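Long-range contacts in RNA-dependent RNA Polymerase (Bombyx mori cytoplasmic polyhedrosis virus, PDB 6TZ0), which copies the double-stranded RNA genome, probably making plus strands fully conservatively in transcription and complementary minus strands in replication: residues 5-11 and 25-29; 849-853 and 895-900; 268-272 and 728-732. All blocks are in the same frame, centred on the assembly; numbering follows the deposited sequence.

Contact 1 (5-11 and 25-29); sequences TELYNTI and EIEHL
Leu29, pointing off helix 20-35, meets the N-terminal segment mainly with its two methyl branches. Its CD1 reaches Thr10 CG2 at 3.7 Å and Leu7 CD2 at 3.8 Å, while its CD2 rests against the backbone oxygen of Thr5. Leu7 and Leu29 run past one another in opposite directions, so they touch flank to flank, and the CD2 of Leu7 also comes within 4.3 Å of Ile26 CD1. Branched aliphatic chains suit this place, because Leu7 packs on both helix 20-35 (Leu33) and helix 145-160 (Ala154 and Val158).

Thr10 turns two different surfaces to its surroundings. Its OG1 sits between the backbone N and the carbonyl carbon (chi1 59°), which lets it cap a backbone N at the start of helix 11-15 as the N-cap residue; it also makes a weak bond to Leu7 O at 3.3 Å. That rotation leaves CG2 for the helix across the contact. Glu25 crosses Thr10 at a slant, its CG anti to the backbone N and its chain extended, and lays OE2 3.3 Å from Thr10 CG2. The other oxygen, OE1, lies 3.5 Å from Ile11 CG1, whose chain passes at about a right angle.

No hydrogen bond joins the two segments; they meet by van der Waals packing, partly of methyls on methyls and partly of a carboxylate against aliphatic carbons. The Glu25 carboxylate nevertheless stands beside the first residues of helix 11-15, and the positive potential of that N-terminal end would probably steady its negative charge.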
ATOM      1  N   THR A   5     -38.931 -33.692  -0.972  1.00 64.69           N
ATOM      2  CA  THR A   5     -39.270 -33.086  -2.253  1.00 64.69           C
ATOM      3  C   THR A   5     -38.932 -31.600  -2.258  1.00 64.69           C
ATOM      4  O   THR A   5     -38.179 -31.125  -3.107  1.00 64.69           O
ATOM      5  CB  THR A   5     -40.759 -33.266  -2.581  1.00 64.69           C
ATOM      6  OG1 THR A   5     -41.074 -34.664  -2.623  1.00 64.69           O
ATOM      7  CG2 THR A   5     -41.088 -32.637  -3.924  1.00 64.69           C
ATOM      8  N   GLU A   6     -39.495 -30.875  -1.298  1.00 60.23           N
ATOM      9  CA  GLU A   6     -39.282 -29.446  -1.144  1.00 60.23           C
ATOM     10  C   GLU A   6     -38.634 -29.163   0.207  1.00 60.23           C
ATOM     11  O   GLU A   6     -38.902 -29.841   1.201  1.00 60.23           O
ATOM     12  CB  GLU A   6     -40.605 -28.688  -1.284  1.00 60.23           C
ATOM     13  CG  GLU A   6     -41.166 -28.728  -2.698  1.00 60.23           C
ATOM     14  CD  GLU A   6     -42.513 -28.056  -2.817  1.00 60.23           C
ATOM     15  OE1 GLU A   6     -43.093 -27.712  -1.773  1.00 60.23           O
ATOM     16  OE2 GLU A   6     -42.993 -27.868  -3.954  1.00 60.23           O
ATOM     17  N   LEU A   7     -37.774 -28.140   0.230  1.00 53.31           N
ATOM     18  CA  LEU A   7     -36.917 -27.884   1.382  1.00 53.31           C
ATOM     19  C   LEU A   7     -37.650 -27.320   2.587  1.00 53.31           C
ATOM     20  O   LEU A   7     -37.195 -27.529   3.715  1.00 53.31           O
ATOM     21  CB  LEU A   7     -35.782 -26.944   0.992  1.00 53.31           C
ATOM     22  CG  LEU A   7     -34.668 -27.609   0.192  1.00 53.31           C
ATOM     23  CD1 LEU A   7     -33.745 -26.574  -0.369  1.00 53.31           C
ATOM     24  CD2 LEU A   7     -33.894 -28.538   1.098  1.00 53.31           C
ATOM     25  N   TYR A   8     -38.759 -26.620   2.393  1.00 52.35           N
ATOM     26  CA  TYR A   8     -39.528 -26.111   3.519  1.00 52.35           C
ATOM     27  C   TYR A   8     -40.503 -27.135   4.076  1.00 52.35           C
ATOM     28  O   TYR A   8     -41.275 -26.807   4.980  1.00 52.35           O
ATOM     29  CB  TYR A   8     -40.265 -24.825   3.126  1.00 52.35           C
ATOM     30  CG  TYR A   8     -41.263 -24.952   2.000  1.00 52.35           C
ATOM     31  CD1 TYR A   8     -40.854 -24.855   0.677  1.00 52.35           C
ATOM     32  CD2 TYR A   8     -42.618 -25.108   2.257  1.00 52.35           C
ATOM     33  CE1 TYR A   8     -41.755 -24.955  -0.351  1.00 52.35           C
ATOM     34  CE2 TYR A   8     -43.525 -25.204   1.234  1.00 52.35           C
ATOM     35  CZ  TYR A   8     -43.089 -25.121  -0.069  1.00 52.35           C
ATOM     36  OH  TYR A   8     -43.990 -25.215  -1.105  1.00 52.35           O
ATOM     37  N   ASN A   9     -40.466 -28.369   3.579  1.00 54.97           N
ATOM     38  CA  ASN A   9     -41.332 -29.435   4.056  1.00 54.97           C
ATOM     39  C   ASN A   9     -40.555 -30.653   4.531  1.00 54.97           C
ATOM     40  O   ASN A   9     -41.163 -31.695   4.792  1.00 54.97           O
ATOM     41  CB  ASN A   9     -42.317 -29.845   2.964  1.00 54.97           C
ATOM     42  CG  ASN A   9     -43.353 -28.793   2.707  1.00 54.97           C
ATOM     43  OD1 ASN A   9     -43.880 -28.190   3.640  1.00 54.97           O
ATOM     44  ND2 ASN A   9     -43.655 -28.556   1.439  1.00 54.97           N
ATOM     45  N   THR A  10     -39.235 -30.560   4.637  1.00 53.76           N
ATOM     46  CA  THR A  10     -38.463 -31.674   5.156  1.00 53.76           C
ATOM     47  C   THR A  10     -38.585 -31.743   6.672  1.00 53.76           C
ATOM     48  O   THR A  10     -38.989 -30.785   7.336  1.00 53.76           O
ATOM     49  CB  THR A  10     -36.994 -31.555   4.758  1.00 53.76           C
ATOM     50  OG1 THR A  10     -36.456 -30.331   5.268  1.00 53.76           O
ATOM     51  CG2 THR A  10     -36.858 -31.562   3.265  1.00 53.76           C
ATOM     52  N   ILE A  11     -38.234 -32.906   7.219  1.00 53.86           N
ATOM     53  CA  ILE A  11     -38.264 -33.081   8.665  1.00 53.86           C
ATOM     54  C   ILE A  11     -37.066 -32.435   9.349  1.00 53.86           C
ATOM     55  O   ILE A  11     -37.089 -32.248  10.571  1.00 53.86           O
ATOM     56  CB  ILE A  11     -38.376 -34.572   9.011  1.00 53.86           C
ATOM     57  CG1 ILE A  11     -37.276 -35.363   8.313  1.00 53.86           C
ATOM     58  CG2 ILE A  11     -39.737 -35.106   8.620  1.00 53.86           C
ATOM     59  CD1 ILE A  11     -37.223 -36.811   8.718  1.00 53.86           C
ATOM     60  N   GLU A  25     -32.087 -36.954   3.458  1.00 56.52           N
ATOM     61  CA  GLU A  25     -33.023 -36.135   2.696  1.00 56.52           C
ATOM     62  C   GLU A  25     -32.418 -34.780   2.337  1.00 56.52           C
ATOM     63  O   GLU A  25     -32.542 -34.321   1.192  1.00 56.52           O
ATOM     64  CB  GLU A  25     -34.299 -35.965   3.512  1.00 56.52           C
ATOM     65  CG  GLU A  25     -35.431 -35.289   2.800  1.00 56.52           C
ATOM     66  CD  GLU A  25     -36.676 -35.225   3.661  1.00 56.52           C
ATOM     67  OE1 GLU A  25     -36.606 -35.631   4.840  1.00 56.52           O
ATOM     68  OE2 GLU A  25     -37.731 -34.789   3.158  1.00 56.52           O
ATOM     69  N   ILE A  26     -31.758 -34.134   3.301  1.00 56.00           N
ATOM     70  CA  ILE A  26     -31.062 -32.877   3.045  1.00 56.00           C
ATOM     71  C   ILE A  26     -29.899 -33.095   2.092  1.00 56.00           C
ATOM     72  O   ILE A  26     -29.638 -32.264   1.212  1.00 56.00           O
ATOM     73  CB  ILE A  26     -30.608 -32.252   4.380  1.00 56.00           C
ATOM     74  CG1 ILE A  26     -31.824 -31.882   5.214  1.00 56.00           C
ATOM     75  CG2 ILE A  26     -29.740 -31.020   4.174  1.00 56.00           C
ATOM     76  CD1 ILE A  26     -32.712 -30.859   4.549  1.00 56.00           C
ATOM     77  N   GLU A  27     -29.211 -34.232   2.230  1.00 58.26           N
ATOM     78  CA  GLU A  27     -28.116 -34.577   1.329  1.00 58.26           C
ATOM     79  C   GLU A  27     -28.605 -34.716  -0.110  1.00 58.26           C
ATOM     80  O   GLU A  27     -28.008 -34.150  -1.035  1.00 58.26           O
ATOM     81  CB  GLU A  27     -27.461 -35.864   1.824  1.00 58.26           C
ATOM     82  CG  GLU A  27     -26.213 -36.262   1.100  1.00 58.26           C
ATOM     83  CD  GLU A  27     -25.507 -37.433   1.747  1.00 58.26           C
ATOM     84  OE1 GLU A  27     -26.036 -37.975   2.739  1.00 58.26           O
ATOM     85  OE2 GLU A  27     -24.410 -37.800   1.273  1.00 58.26           O
ATOM     86  N   HIS A  28     -29.753 -35.374  -0.294  1.00 56.53           N
ATOM     87  CA  HIS A  28     -30.348 -35.541  -1.615  1.00 56.53           C
ATOM     88  C   HIS A  28     -30.807 -34.214  -2.213  1.00 56.53           C
ATOM     89  O   HIS A  28     -30.538 -33.936  -3.388  1.00 56.53           O
ATOM     90  CB  HIS A  28     -31.513 -36.524  -1.521  1.00 56.53           C
ATOM     91  CG  HIS A  28     -32.234 -36.740  -2.814  1.00 56.53           C
ATOM     92  ND1 HIS A  28     -31.683 -37.436  -3.868  1.00 56.53           N
ATOM     93  CD2 HIS A  28     -33.474 -36.371  -3.215  1.00 56.53           C
ATOM     94  CE1 HIS A  28     -32.546 -37.474  -4.866  1.00 56.53           C
ATOM     95  NE2 HIS A  28     -33.642 -36.837  -4.495  1.00 56.53           N
ATOM     96  N   LEU A  29     -31.483 -33.374  -1.426  1.00 55.29           N
ATOM     97  CA  LEU A  29     -32.013 -32.133  -1.987  1.00 55.29           C
ATOM     98  C   LEU A  29     -30.920 -31.108  -2.271  1.00 55.29           C
ATOM     99  O   LEU A  29     -30.971 -30.409  -3.292  1.00 55.29           O
ATOM    100  CB  LEU A  29     -33.074 -31.550  -1.063  1.00 55.29           C
ATOM    101  CG  LEU A  29     -34.374 -32.338  -1.111  1.00 55.29           C
ATOM    102  CD1 LEU A  29     -35.339 -31.802  -0.098  1.00 55.29           C
ATOM    103  CD2 LEU A  29     -34.965 -32.247  -2.499  1.00 55.29           C
TER

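Contact 2 (849-853 and 895-900); sequences PFERR and DLLHEY
Phe850 and Tyr900 form a T-shaped (edge-to-face) aromatic pair that joins an extended loop to residues 895-900, on and beside helix 894-899. The planes stand 87° apart, and Phe850 presents its CD1 edge to one face of Tyr900, off centre toward the rim, with CD1 3.6 Å from Tyr900 CE1. Both rings have CG beside the backbone N and opposite the carbonyl carbon (chi1 -73° in Phe850), which turns each ring toward the other segment, where they meet. Phe850 suits this buried place, since it also meets Phe902 edge-to-face and packs on Leu874 and Val878 of helix 873-878.

One helical turn earlier, Leu896 places CD2 3.8 Å from Arg853 CG, the two chains sliding past each other in opposite directions. Arginine serves well here because its methylenes are apolar and its end is charged: extended from CG to NE, it carries the guanidinium over Leu896 CB. Its stronger partner is Asp893, which takes NE in a salt bridge; the bridge from Arg853 NH2 to Asp895 OD2 is long, at 3.7 Å.

The phenol of Tyr900 gives the ring a polar end as well: its OH donates to the backbone oxygen of Glu851 over 2.7 Å, in the carbonyl plane and on a lone pair, with a C=O...OH angle of 119°.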
ATOM      1  N   PRO A 849     -27.376 -31.311  15.852  1.00 48.62           N
ATOM      2  CA  PRO A 849     -27.485 -32.587  16.589  1.00 48.62           C
ATOM      3  C   PRO A 849     -27.642 -33.810  15.698  1.00 48.62           C
ATOM      4  O   PRO A 849     -28.580 -33.912  14.908  1.00 48.62           O
ATOM      5  CB  PRO A 849     -28.727 -32.373  17.458  1.00 48.62           C
ATOM      6  CG  PRO A 849     -28.758 -30.947  17.695  1.00 48.62           C
ATOM      7  CD  PRO A 849     -28.272 -30.297  16.449  1.00 48.62           C
ATOM      8  N   PHE A 850     -26.698 -34.739  15.832  1.00 52.20           N
ATOM      9  CA  PHE A 850     -26.792 -36.067  15.247  1.00 52.20           C
ATOM     10  C   PHE A 850     -27.421 -37.017  16.251  1.00 52.20           C
ATOM     11  O   PHE A 850     -27.144 -36.937  17.448  1.00 52.20           O
ATOM     12  CB  PHE A 850     -25.416 -36.590  14.841  1.00 52.20           C
ATOM     13  CG  PHE A 850     -24.842 -35.921  13.633  1.00 52.20           C
ATOM     14  CD1 PHE A 850     -25.193 -36.344  12.363  1.00 52.20           C
ATOM     15  CD2 PHE A 850     -23.959 -34.863  13.763  1.00 52.20           C
ATOM     16  CE1 PHE A 850     -24.671 -35.736  11.245  1.00 52.20           C
ATOM     17  CE2 PHE A 850     -23.433 -34.244  12.648  1.00 52.20           C
ATOM     18  CZ  PHE A 850     -23.790 -34.683  11.386  1.00 52.20           C
ATOM     19  N   GLU A 851     -28.265 -37.922  15.764  1.00 54.96           N
ATOM     20  CA  GLU A 851     -28.913 -38.872  16.655  1.00 54.96           C
ATOM     21  C   GLU A 851     -28.010 -40.076  16.887  1.00 54.96           C
ATOM     22  O   GLU A 851     -27.389 -40.593  15.956  1.00 54.96           O
ATOM     23  CB  GLU A 851     -30.256 -39.326  16.087  1.00 54.96           C
ATOM     24  CG  GLU A 851     -31.070 -40.153  17.068  1.00 54.96           C
ATOM     25  CD  GLU A 851     -32.394 -40.607  16.507  1.00 54.96           C
ATOM     26  OE1 GLU A 851     -32.667 -40.329  15.325  1.00 54.96           O
ATOM     27  OE2 GLU A 851     -33.167 -41.241  17.253  1.00 54.96           O
ATOM     28  N   ARG A 852     -27.932 -40.510  18.140  1.00 54.82           N
ATOM     29  CA  ARG A 852     -27.192 -41.703  18.507  1.00 54.82           C
ATOM     30  C   ARG A 852     -28.090 -42.924  18.320  1.00 54.82           C
ATOM     31  O   ARG A 852     -29.209 -42.825  17.813  1.00 54.82           O
ATOM     32  CB  ARG A 852     -26.690 -41.589  19.943  1.00 54.82           C
ATOM     33  CG  ARG A 852     -25.737 -40.440  20.186  1.00 54.82           C
ATOM     34  CD  ARG A 852     -25.215 -40.472  21.608  1.00 54.82           C
ATOM     35  NE  ARG A 852     -24.309 -39.370  21.900  1.00 54.82           N
ATOM     36  CZ  ARG A 852     -24.692 -38.232  22.461  1.00 54.82           C
ATOM     37  NH1 ARG A 852     -25.957 -38.061  22.804  1.00 54.82           N
ATOM     38  NH2 ARG A 852     -23.809 -37.274  22.697  1.00 54.82           N
ATOM     39  N   ARG A 853     -27.611 -44.081  18.742  1.00 58.85           N
ATOM     40  CA  ARG A 853     -28.409 -45.296  18.683  1.00 58.85           C
ATOM     41  C   ARG A 853     -29.546 -45.319  19.715  1.00 58.85           C
ATOM     42  O   ARG A 853     -30.525 -46.042  19.547  1.00 58.85           O
ATOM     43  CB  ARG A 853     -27.530 -46.532  18.872  1.00 58.85           C
ATOM     44  CG  ARG A 853     -26.652 -46.865  17.680  1.00 58.85           C
ATOM     45  CD  ARG A 853     -26.201 -48.314  17.725  1.00 58.85           C
ATOM     46  NE  ARG A 853     -25.370 -48.665  16.578  1.00 58.85           N
ATOM     47  CZ  ARG A 853     -25.846 -49.008  15.386  1.00 58.85           C
ATOM     48  NH1 ARG A 853     -27.153 -49.038  15.177  1.00 58.85           N
ATOM     49  NH2 ARG A 853     -25.015 -49.312  14.401  1.00 58.85           N
ATOM     50  N   ASP A 895     -20.687 -48.781  12.042  1.00 64.31           N
ATOM     51  CA  ASP A 895     -21.927 -48.965  11.293  1.00 64.31           C
ATOM     52  C   ASP A 895     -22.746 -47.679  11.273  1.00 64.31           C
ATOM     53  O   ASP A 895     -23.215 -47.243  10.213  1.00 64.31           O
ATOM     54  CB  ASP A 895     -22.729 -50.113  11.908  1.00 64.31           C
ATOM     55  CG  ASP A 895     -23.856 -50.603  11.011  1.00 64.31           C
ATOM     56  OD1 ASP A 895     -24.017 -50.101   9.878  1.00 64.31           O
ATOM     57  OD2 ASP A 895     -24.598 -51.504  11.455  1.00 64.31           O
ATOM     58  N   LEU A 896     -22.929 -47.060  12.442  1.00 61.11           N
ATOM     59  CA  LEU A 896     -23.653 -45.798  12.513  1.00 61.11           C
ATOM     60  C   LEU A 896     -22.874 -44.674  11.846  1.00 61.11           C
ATOM     61  O   LEU A 896     -23.473 -43.773  11.251  1.00 61.11           O
ATOM     62  CB  LEU A 896     -23.953 -45.462  13.971  1.00 61.11           C
ATOM     63  CG  LEU A 896     -24.813 -44.230  14.235  1.00 61.11           C
ATOM     64  CD1 LEU A 896     -26.149 -44.421  13.574  1.00 61.11           C
ATOM     65  CD2 LEU A 896     -24.988 -44.011  15.722  1.00 61.11           C
ATOM     66  N   LEU A 897     -21.544 -44.728  11.911  1.00 62.40           N
ATOM     67  CA  LEU A 897     -20.719 -43.742  11.226  1.00 62.40           C
ATOM     68  C   LEU A 897     -20.769 -43.933   9.714  1.00 62.40           C
ATOM     69  O   LEU A 897     -20.557 -42.978   8.961  1.00 62.40           O
ATOM     70  CB  LEU A 897     -19.275 -43.830  11.735  1.00 62.40           C
ATOM     71  CG  LEU A 897     -18.774 -43.059  12.970  1.00 62.40           C
ATOM     72  CD1 LEU A 897     -18.721 -41.592  12.699  1.00 62.40           C
ATOM     73  CD2 LEU A 897     -19.613 -43.282  14.214  1.00 62.40           C
ATOM     74  N   HIS A 898     -21.050 -45.157   9.258  1.00 64.86           N
ATOM     75  CA  HIS A 898     -21.233 -45.425   7.837  1.00 64.86           C
ATOM     76  C   HIS A 898     -22.598 -44.963   7.345  1.00 64.86           C
ATOM     77  O   HIS A 898     -22.716 -44.455   6.226  1.00 64.86           O
ATOM     78  CB  HIS A 898     -21.055 -46.919   7.561  1.00 64.86           C
ATOM     79  CG  HIS A 898     -21.270 -47.299   6.128  1.00 64.86           C
ATOM     80  ND1 HIS A 898     -20.335 -47.061   5.146  1.00 64.86           N
ATOM     81  CD2 HIS A 898     -22.324 -47.879   5.509  1.00 64.86           C
ATOM     82  CE1 HIS A 898     -20.798 -47.485   3.985  1.00 64.86           C
ATOM     83  NE2 HIS A 898     -22.003 -47.988   4.178  1.00 64.86           N
ATOM     84  N   GLU A 899     -23.637 -45.137   8.166  1.00 63.10           N
ATOM     85  CA  GLU A 899     -24.988 -44.779   7.738  1.00 63.10           C
ATOM     86  C   GLU A 899     -25.180 -43.270   7.639  1.00 63.10           C
ATOM     87  O   GLU A 899     -26.048 -42.809   6.890  1.00 63.10           O
ATOM     88  CB  GLU A 899     -26.007 -45.399   8.691  1.00 63.10           C
ATOM     89  CG  GLU A 899     -26.059 -46.911   8.571  1.00 63.10           C
ATOM     90  CD  GLU A 899     -26.966 -47.567   9.589  1.00 63.10           C
ATOM     91  OE1 GLU A 899     -27.458 -46.869  10.493  1.00 63.10           O
ATOM     92  OE2 GLU A 899     -27.182 -48.793   9.486  1.00 63.10           O
ATOM     93  N   TYR A 900     -24.392 -42.487   8.375  1.00 58.68           N
ATOM     94  CA  TYR A 900     -24.363 -41.046   8.169  1.00 58.68           C
ATOM     95  C   TYR A 900     -23.371 -40.622   7.096  1.00 58.68           C
ATOM     96  O   TYR A 900     -23.414 -39.470   6.658  1.00 58.68           O
ATOM     97  CB  TYR A 900     -24.011 -40.305   9.459  1.00 58.68           C
ATOM     98  CG  TYR A 900     -25.095 -40.217  10.502  1.00 58.68           C
ATOM     99  CD1 TYR A 900     -26.140 -39.321  10.364  1.00 58.68           C
ATOM    100  CD2 TYR A 900     -25.038 -40.983  11.655  1.00 58.68           C
ATOM    101  CE1 TYR A 900     -27.121 -39.221  11.325  1.00 58.68           C
ATOM    102  CE2 TYR A 900     -26.015 -40.888  12.621  1.00 58.68           C
ATOM    103  CZ  TYR A 900     -27.048 -40.007  12.454  1.00 58.68           C
ATOM    104  OH  TYR A 900     -28.018 -39.920  13.419  1.00 58.68           O
TER

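Contact 3 (268-272 and 728-732); sequences TVPVW and VNGTF
Val269, Pro270 and Trp272 of strand 266-272 receive the tip of a tight turn formed by residues 728-731. Val728 opens the turn: its N bonds to Thr731 O at 2.8 Å, drawing the two ends of the tip together. Asn729 and Gly730 follow, both with positive phi, close to a type I' beta turn, for which Asn-Gly is the classic sequence pair.

Asn729 meets Val269 with its CB and its backbone oxygen. The CB lies 3.7 Å from Val269 CG1, the side chains meeting at a slant, while Asn729 O faces Val269 CB at 3.6 Å. A beta-branched valine suits the strand side, since its branches give a broad apolar surface to a backbone.

Gly730 brings its bare CA to 3.8 Å from Trp272 CD1, an approach made easy by the absence of a side chain. Its oxygen accepts the one hydrogen bond between the segments, from Trp272 NE1 at 3.0 Å. That bond is fairly straight (157° at the hydrogen) and reaches the indole at its edge, close to the ring plane, although the donor is tilted 25° from the carbonyl plane. It satisfies a buried indole N-H and fixes how the ring is turned. Pro270 CG packs 3.8 Å from the same oxygen.

Thr731 contributes little beyond its OG1, which stands near Pro270 CD, and the ring of Phe732 meets that of Phe1149. The turn packs against strand 266-272 of a two-stranded antiparallel sheet and, through Asn729, touches Lys284 of the partner strand 278-285 and Gln325 at the start of helix 325-339, a residue that Val269 touches too.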
ATOM      1  N   THR A 268     -29.309   3.967  30.175  1.00 32.36           N
ATOM      2  CA  THR A 268     -28.577   3.271  31.222  1.00 32.36           C
ATOM      3  C   THR A 268     -27.522   2.380  30.560  1.00 32.36           C
ATOM      4  O   THR A 268     -27.841   1.358  29.947  1.00 32.36           O
ATOM      5  CB  THR A 268     -29.540   2.525  32.151  1.00 32.36           C
ATOM      6  OG1 THR A 268     -28.818   1.656  33.032  1.00 32.36           O
ATOM      7  CG2 THR A 268     -30.657   1.798  31.405  1.00 32.36           C
ATOM      8  N   VAL A 269     -26.270   2.801  30.661  1.00 29.77           N
ATOM      9  CA  VAL A 269     -25.173   2.283  29.848  1.00 29.77           C
ATOM     10  C   VAL A 269     -24.174   1.635  30.800  1.00 29.77           C
ATOM     11  O   VAL A 269     -24.165   1.951  31.997  1.00 29.77           O
ATOM     12  CB  VAL A 269     -24.519   3.399  29.002  1.00 29.77           C
ATOM     13  CG1 VAL A 269     -25.554   4.067  28.153  1.00 29.77           C
ATOM     14  CG2 VAL A 269     -23.837   4.421  29.888  1.00 29.77           C
ATOM     15  N   PRO A 270     -23.336   0.717  30.319  1.00 28.41           N
ATOM     16  CA  PRO A 270     -22.281   0.173  31.181  1.00 28.41           C
ATOM     17  C   PRO A 270     -21.124   1.154  31.341  1.00 28.41           C
ATOM     18  O   PRO A 270     -20.981   2.124  30.599  1.00 28.41           O
ATOM     19  CB  PRO A 270     -21.836  -1.097  30.450  1.00 28.41           C
ATOM     20  CG  PRO A 270     -22.181  -0.858  29.051  1.00 28.41           C
ATOM     21  CD  PRO A 270     -23.442  -0.052  29.066  1.00 28.41           C
ATOM     22  N   VAL A 271     -20.293   0.880  32.345  1.00 28.35           N
ATOM     23  CA  VAL A 271     -19.160   1.727  32.698  1.00 28.35           C
ATOM     24  C   VAL A 271     -17.897   0.884  32.663  1.00 28.35           C
ATOM     25  O   VAL A 271     -17.825  -0.161  33.315  1.00 28.35           O
ATOM     26  CB  VAL A 271     -19.339   2.379  34.081  1.00 28.35           C
ATOM     27  CG1 VAL A 271     -18.077   3.092  34.508  1.00 28.35           C
ATOM     28  CG2 VAL A 271     -20.498   3.345  34.067  1.00 28.35           C
ATOM     29  N   TRP A 272     -16.903   1.346  31.916  1.00 29.20           N
ATOM     30  CA  TRP A 272     -15.655   0.624  31.735  1.00 29.20           C
ATOM     31  C   TRP A 272     -14.537   1.216  32.578  1.00 29.20           C
ATOM     32  O   TRP A 272     -14.397   2.436  32.686  1.00 29.20           O
ATOM     33  CB  TRP A 272     -15.249   0.634  30.266  1.00 29.20           C
ATOM     34  CG  TRP A 272     -16.096  -0.240  29.421  1.00 29.20           C
ATOM     35  CD1 TRP A 272     -17.265   0.094  28.816  1.00 29.20           C
ATOM     36  CD2 TRP A 272     -15.821  -1.592  29.048  1.00 29.20           C
ATOM     37  NE1 TRP A 272     -17.748  -0.968  28.111  1.00 29.20           N
ATOM     38  CE2 TRP A 272     -16.878  -2.015  28.231  1.00 29.20           C
ATOM     39  CE3 TRP A 272     -14.783  -2.486  29.329  1.00 29.20           C
ATOM     40  CZ2 TRP A 272     -16.935  -3.293  27.693  1.00 29.20           C
ATOM     41  CZ3 TRP A 272     -14.844  -3.757  28.796  1.00 29.20           C
ATOM     42  CH2 TRP A 272     -15.908  -4.147  27.985  1.00 29.20           C
ATOM     43  N   VAL A 728     -20.510   3.551  20.999  1.00 28.10           N
ATOM     44  CA  VAL A 728     -21.542   4.467  21.480  1.00 28.10           C
ATOM     45  C   VAL A 728     -21.825   4.092  22.929  1.00 28.10           C
ATOM     46  O   VAL A 728     -22.506   3.098  23.184  1.00 28.10           O
ATOM     47  CB  VAL A 728     -22.828   4.401  20.645  1.00 28.10           C
ATOM     48  CG1 VAL A 728     -23.844   5.362  21.180  1.00 28.10           C
ATOM     49  CG2 VAL A 728     -22.560   4.701  19.189  1.00 28.10           C
ATOM     50  N   ASN A 729     -21.312   4.888  23.872  1.00 27.96           N
ATOM     51  CA  ASN A 729     -21.589   4.786  25.314  1.00 27.96           C
ATOM     52  C   ASN A 729     -21.186   3.434  25.904  1.00 27.96           C
ATOM     53  O   ASN A 729     -21.976   2.753  26.553  1.00 27.96           O
ATOM     54  CB  ASN A 729     -23.056   5.094  25.622  1.00 27.96           C
ATOM     55  CG  ASN A 729     -23.357   6.556  25.569  1.00 27.96           C
ATOM     56  OD1 ASN A 729     -22.588   7.369  26.062  1.00 27.96           O
ATOM     57  ND2 ASN A 729     -24.494   6.906  24.985  1.00 27.96           N
ATOM     58  N   GLY A 730     -19.927   3.067  25.695  1.00 28.55           N
ATOM     59  CA  GLY A 730     -19.432   1.816  26.233  1.00 28.55           C
ATOM     60  C   GLY A 730     -19.923   0.588  25.508  1.00 28.55           C
ATOM     61  O   GLY A 730     -19.884  -0.508  26.065  1.00 28.55           O
ATOM     62  N   THR A 731     -20.354   0.742  24.261  1.00 29.85           N
ATOM     63  CA  THR A 731     -21.030  -0.304  23.508  1.00 29.85           C
ATOM     64  C   THR A 731     -20.539  -0.300  22.068  1.00 29.85           C
ATOM     65  O   THR A 731     -20.524   0.748  21.420  1.00 29.85           O
ATOM     66  CB  THR A 731     -22.548  -0.095  23.572  1.00 29.85           C
ATOM     67  OG1 THR A 731     -23.042  -0.449  24.870  1.00 29.85           O
ATOM     68  CG2 THR A 731     -23.275  -0.844  22.489  1.00 29.85           C
ATOM     69  N   PHE A 732     -20.144  -1.472  21.577  1.00 29.37           N
ATOM     70  CA  PHE A 732     -19.627  -1.639  20.224  1.00 29.37           C
ATOM     71  C   PHE A 732     -20.765  -1.925  19.253  1.00 29.37           C
ATOM     72  O   PHE A 732     -21.418  -2.967  19.351  1.00 29.37           O
ATOM     73  CB  PHE A 732     -18.599  -2.768  20.212  1.00 29.37           C
ATOM     74  CG  PHE A 732     -18.118  -3.146  18.850  1.00 29.37           C
ATOM     75  CD1 PHE A 732     -17.371  -2.261  18.095  1.00 29.37           C
ATOM     76  CD2 PHE A 732     -18.363  -4.413  18.345  1.00 29.37           C
ATOM     77  CE1 PHE A 732     -16.916  -2.613  16.850  1.00 29.37           C
ATOM     78  CE2 PHE A 732     -17.908  -4.770  17.099  1.00 29.37           C
ATOM     79  CZ  PHE A 732     -17.183  -3.869  16.355  1.00 29.37           C
TER

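How the contacts relate
Along the chain contact 1 closes first, contact 3 spans the long middle, and contact 2 opens last. Contacts 1 and 2 are neighbours, their centres about 19 Å apart and their nearest atoms about 5 Å, without touching. Helix 20-35 ties them together: it supplies residues 25-29 to contact 1, while its Arg20 touches Leu896 and Tyr900 of contact 2, and Phe18 just before it bonds to the 849-853 backbone. The N-terminal helices are thereby held against residues 849-853 and 895-900. Contact 3 stands apart, its centre about 44 and 46 Å from theirs, and joins the N-terminal region to chain that follows the catalytic palm strands.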